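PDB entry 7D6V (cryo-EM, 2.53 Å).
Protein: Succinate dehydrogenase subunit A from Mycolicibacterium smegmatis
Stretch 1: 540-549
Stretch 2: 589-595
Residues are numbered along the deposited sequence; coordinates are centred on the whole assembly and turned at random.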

# COMPACT_ATOMS: atom_id res chain seq x y z
N MET A 540 -15.43 -22.77 2.96
CA MET A 540 -16.24 -23.32 1.87
C MET A 540 -17.71 -23.42 2.24
O MET A 540 -18.57 -23.31 1.37
CB MET A 540 -15.70 -24.68 1.46
CG MET A 540 -14.76 -24.65 0.26
SD MET A 540 -15.48 -23.83 -1.17
CE MET A 540 -16.55 -25.12 -1.79
N ARG A 541 -18.03 -23.62 3.52
CA ARG A 541 -19.44 -23.73 3.90
C ARG A 541 -20.16 -22.39 3.77
O ARG A 541 -21.29 -22.32 3.27
CB ARG A 541 -19.56 -24.31 5.32
CG ARG A 541 -19.20 -23.36 6.45
CD ARG A 541 -19.16 -24.07 7.80
NE ARG A 541 -20.48 -24.34 8.34
CZ ARG A 541 -20.94 -23.86 9.49
NH1 ARG A 541 -20.18 -23.06 10.22
NH2 ARG A 541 -22.16 -24.17 9.90
N ASN A 542 -19.50 -21.30 4.18
CA ASN A 542 -20.05 -19.97 3.97
C ASN A 542 -20.19 -19.67 2.49
O ASN A 542 -21.19 -19.10 2.05
CB ASN A 542 -19.17 -18.92 4.65
CG ASN A 542 -18.85 -19.27 6.08
OD1 ASN A 542 -19.70 -19.76 6.82
ND2 ASN A 542 -17.61 -19.02 6.48
N MET A 543 -19.17 -20.04 1.70
CA MET A 543 -19.24 -19.79 0.27
C MET A 543 -20.40 -20.55 -0.37
O MET A 543 -21.11 -20.00 -1.22
CB MET A 543 -17.92 -20.15 -0.40
CG MET A 543 -16.93 -19.00 -0.43
SD MET A 543 -15.45 -19.33 -1.40
CE MET A 543 -14.44 -20.19 -0.20
N LEU A 544 -20.62 -21.80 0.03
CA LEU A 544 -21.72 -22.58 -0.52
C LEU A 544 -23.07 -21.98 -0.15
O LEU A 544 -23.97 -21.89 -0.99
CB LEU A 544 -21.63 -24.03 -0.04
CG LEU A 544 -20.53 -24.90 -0.65
CD1 LEU A 544 -20.38 -26.19 0.13
CD2 LEU A 544 -20.81 -25.18 -2.11
N LEU A 545 -23.23 -21.56 1.11
CA LEU A 545 -24.49 -20.95 1.53
C LEU A 545 -24.78 -19.67 0.74
O LEU A 545 -25.89 -19.45 0.25
CB LEU A 545 -24.46 -20.67 3.03
CG LEU A 545 -25.77 -20.30 3.71
CD1 LEU A 545 -26.77 -21.41 3.54
CD2 LEU A 545 -25.55 -20.02 5.18
N VAL A 546 -23.76 -18.81 0.60
CA VAL A 546 -23.95 -17.56 -0.11
C VAL A 546 -24.24 -17.81 -1.59
O VAL A 546 -25.06 -17.11 -2.20
CB VAL A 546 -22.73 -16.64 0.09
CG1 VAL A 546 -22.77 -15.47 -0.86
CG2 VAL A 546 -22.67 -16.16 1.52
N SER A 547 -23.57 -18.80 -2.18
CA SER A 547 -23.83 -19.13 -3.58
C SER A 547 -25.26 -19.61 -3.78
O SER A 547 -25.92 -19.23 -4.76
CB SER A 547 -22.84 -20.18 -4.07
OG SER A 547 -21.51 -19.77 -3.81
N GLU A 548 -25.76 -20.45 -2.87
CA GLU A 548 -27.15 -20.89 -2.97
C GLU A 548 -28.11 -19.70 -2.89
O GLU A 548 -29.07 -19.61 -3.66
CB GLU A 548 -27.47 -21.91 -1.88
CG GLU A 548 -28.73 -22.71 -2.12
CD GLU A 548 -29.08 -23.62 -0.96
OE1 GLU A 548 -30.25 -24.06 -0.87
OE2 GLU A 548 -28.18 -23.91 -0.14
N CYS A 549 -27.84 -18.77 -1.96
CA CYS A 549 -28.70 -17.60 -1.84
C CYS A 549 -28.70 -16.77 -3.12
O CYS A 549 -29.76 -16.35 -3.61
CB CYS A 549 -28.25 -16.74 -0.65
SG CYS A 549 -28.90 -17.26 0.93
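Stretch 2 (589-595) DPVVPDV

Stretch 1 is a helical segment, part of a longer helix that begins before Met 540 and runs on past Cys 549, with regular i to i+4 backbone bonds such as Leu 545 N to Arg 541 O at 3.0 Å. Stretch 2 lies along one side of it, extended from Val 591 onward after a bend at Pro 590, loop from Asp 589 to Pro 593 and strand from Asp 594 onward. The two run in the same general direction: the CA of Val 591 is 6.1 Å from the CA of Arg 541, and the CA of Asp 594 is 6.6 Å from the CA of Cys 549. From Val 591 CA to Asp 594 CA the chain covers 9.7 Å in three steps, whereas the helix takes eight steps to cover the 12.5 Å from Arg 541 CA to Cys 549 CA; extended chain gains about twice as much per residue.

The helix turns Arg 541, Leu 544, Leu 545, Glu 548 and Cys 549 to this contact, the spacing that places side chains on one face. Met 540, Met 543 and Ser 547 are out of reach; Ser 547, with chi1 in m, folds its hydroxyl back on its own helix, OG donating to Met 543 O at 2.6 Å.

At the start, a cis peptide bond precedes Pro 590, and with psi near -5° the chain bends there before Val 591 extends. Arg 541 adopts chi1 p and chi2 t, and its long side chain carries the guanidinium out to the Pro 590 carbonyl. The bond from Arg 541 NH2 to Pro 590 O is weak at 3.4 Å, though its 158° angle is favourable; the oxygen lies at the guanidinium edge, near its plane, where the N-H groups point.

Val 591 is the apolar anchor of this half. Its CG1 rests 4.1 Å from Leu 544 CB and its CG2 4.3 Å from Arg 541 CB; at chi1 t both methyls face the helix, CG2 reaching Leu 544 CD1 (4.4 Å) as well as Arg 541 CB. A compact valine suits a place so close to the helix backbone: CG1 is also 4.3 Å from Leu 545 N.

Leu 545 leaves its backbone sideways, yet chi1 t and chi2 p bring its end nearer stretch 2. Its CD1 packs 3.6 Å from Val 592 CG2 and lies 3.2 Å from Val 592 O, a close approach of methyl to carbonyl. Val 592, at chi1 m, thereby offers an apolar surface to the leucine.

Farther along, the contact turns polar. Glu 548 is almost fully extended, chi1 and chi2 both t, which brings its carboxylate up to Pro 593, with Glu 548 OE1 3.8 Å from Pro 593 CA and 4.1 Å from Pro 593 CB. Its OE2 comes within 3.5 Å of Asp 594 OD1, two acceptors of like charge that form no hydrogen bond with each other; OE2 is satisfied elsewhere in the structure. Asp 594, with chi1 m, points toward the helix and sets OD2 3.3 Å from Cys 549 SG; both carboxylate oxygens also lie near Leu 545 CD1, OD1 at 3.4 Å and OD2 at 3.6 Å. Val 595 then points away, following the alternation of an extended strand.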

# COMPACT_ATOMS: atom_id res chain seq x y z
N ASP A 589 -28.34 -29.24 8.57
CA ASP A 589 -26.93 -28.89 8.71
C ASP A 589 -26.07 -29.76 7.81
O ASP A 589 -26.54 -30.73 7.21
CB ASP A 589 -26.52 -29.03 10.17
CG ASP A 589 -27.13 -27.97 11.05
OD1 ASP A 589 -27.37 -26.85 10.55
OD2 ASP A 589 -27.39 -28.25 12.24
N PRO A 590 -24.75 -29.45 7.68
CA PRO A 590 -23.98 -28.28 8.15
C PRO A 590 -23.98 -27.13 7.15
O PRO A 590 -23.44 -26.06 7.44
CB PRO A 590 -22.56 -28.83 8.31
CG PRO A 590 -22.68 -30.32 8.17
CD PRO A 590 -23.86 -30.55 7.29
N VAL A 591 -24.58 -27.35 5.98
CA VAL A 591 -24.85 -26.30 5.02
C VAL A 591 -26.36 -26.25 4.87
O VAL A 591 -26.96 -27.08 4.18
CB VAL A 591 -24.16 -26.53 3.67
CG1 VAL A 591 -24.36 -25.32 2.77
CG2 VAL A 591 -22.68 -26.81 3.87
N VAL A 592 -26.99 -25.28 5.53
CA VAL A 592 -28.44 -25.19 5.61
C VAL A 592 -29.04 -24.76 4.27
O VAL A 592 -28.35 -24.14 3.45
CB VAL A 592 -28.84 -24.22 6.74
CG1 VAL A 592 -28.35 -24.75 8.06
CG2 VAL A 592 -28.21 -22.88 6.49
N PRO A 593 -30.30 -25.11 4.00
CA PRO A 593 -30.97 -24.59 2.81
C PRO A 593 -31.70 -23.29 3.09
O PRO A 593 -32.04 -22.96 4.23
CB PRO A 593 -31.97 -25.71 2.46
CG PRO A 593 -32.22 -26.41 3.74
CD PRO A 593 -31.09 -26.13 4.70
N ASP A 594 -31.94 -22.54 2.02
CA ASP A 594 -32.51 -21.20 2.11
C ASP A 594 -33.86 -21.13 1.41
O ASP A 594 -34.11 -21.84 0.44
CB ASP A 594 -31.57 -20.16 1.51
CG ASP A 594 -30.16 -20.29 2.03
OD1 ASP A 594 -29.36 -21.03 1.41
OD2 ASP A 594 -29.84 -19.65 3.05
N VAL A 595 -34.71 -20.25 1.93
CA VAL A 595 -35.98 -19.90 1.31
C VAL A 595 -35.95 -18.40 1.02
O VAL A 595 -35.57 -17.61 1.89
CB VAL A 595 -37.18 -20.27 2.20
CG1 VAL A 595 -38.41 -19.48 1.80
CG2 VAL A 595 -37.46 -21.75 2.10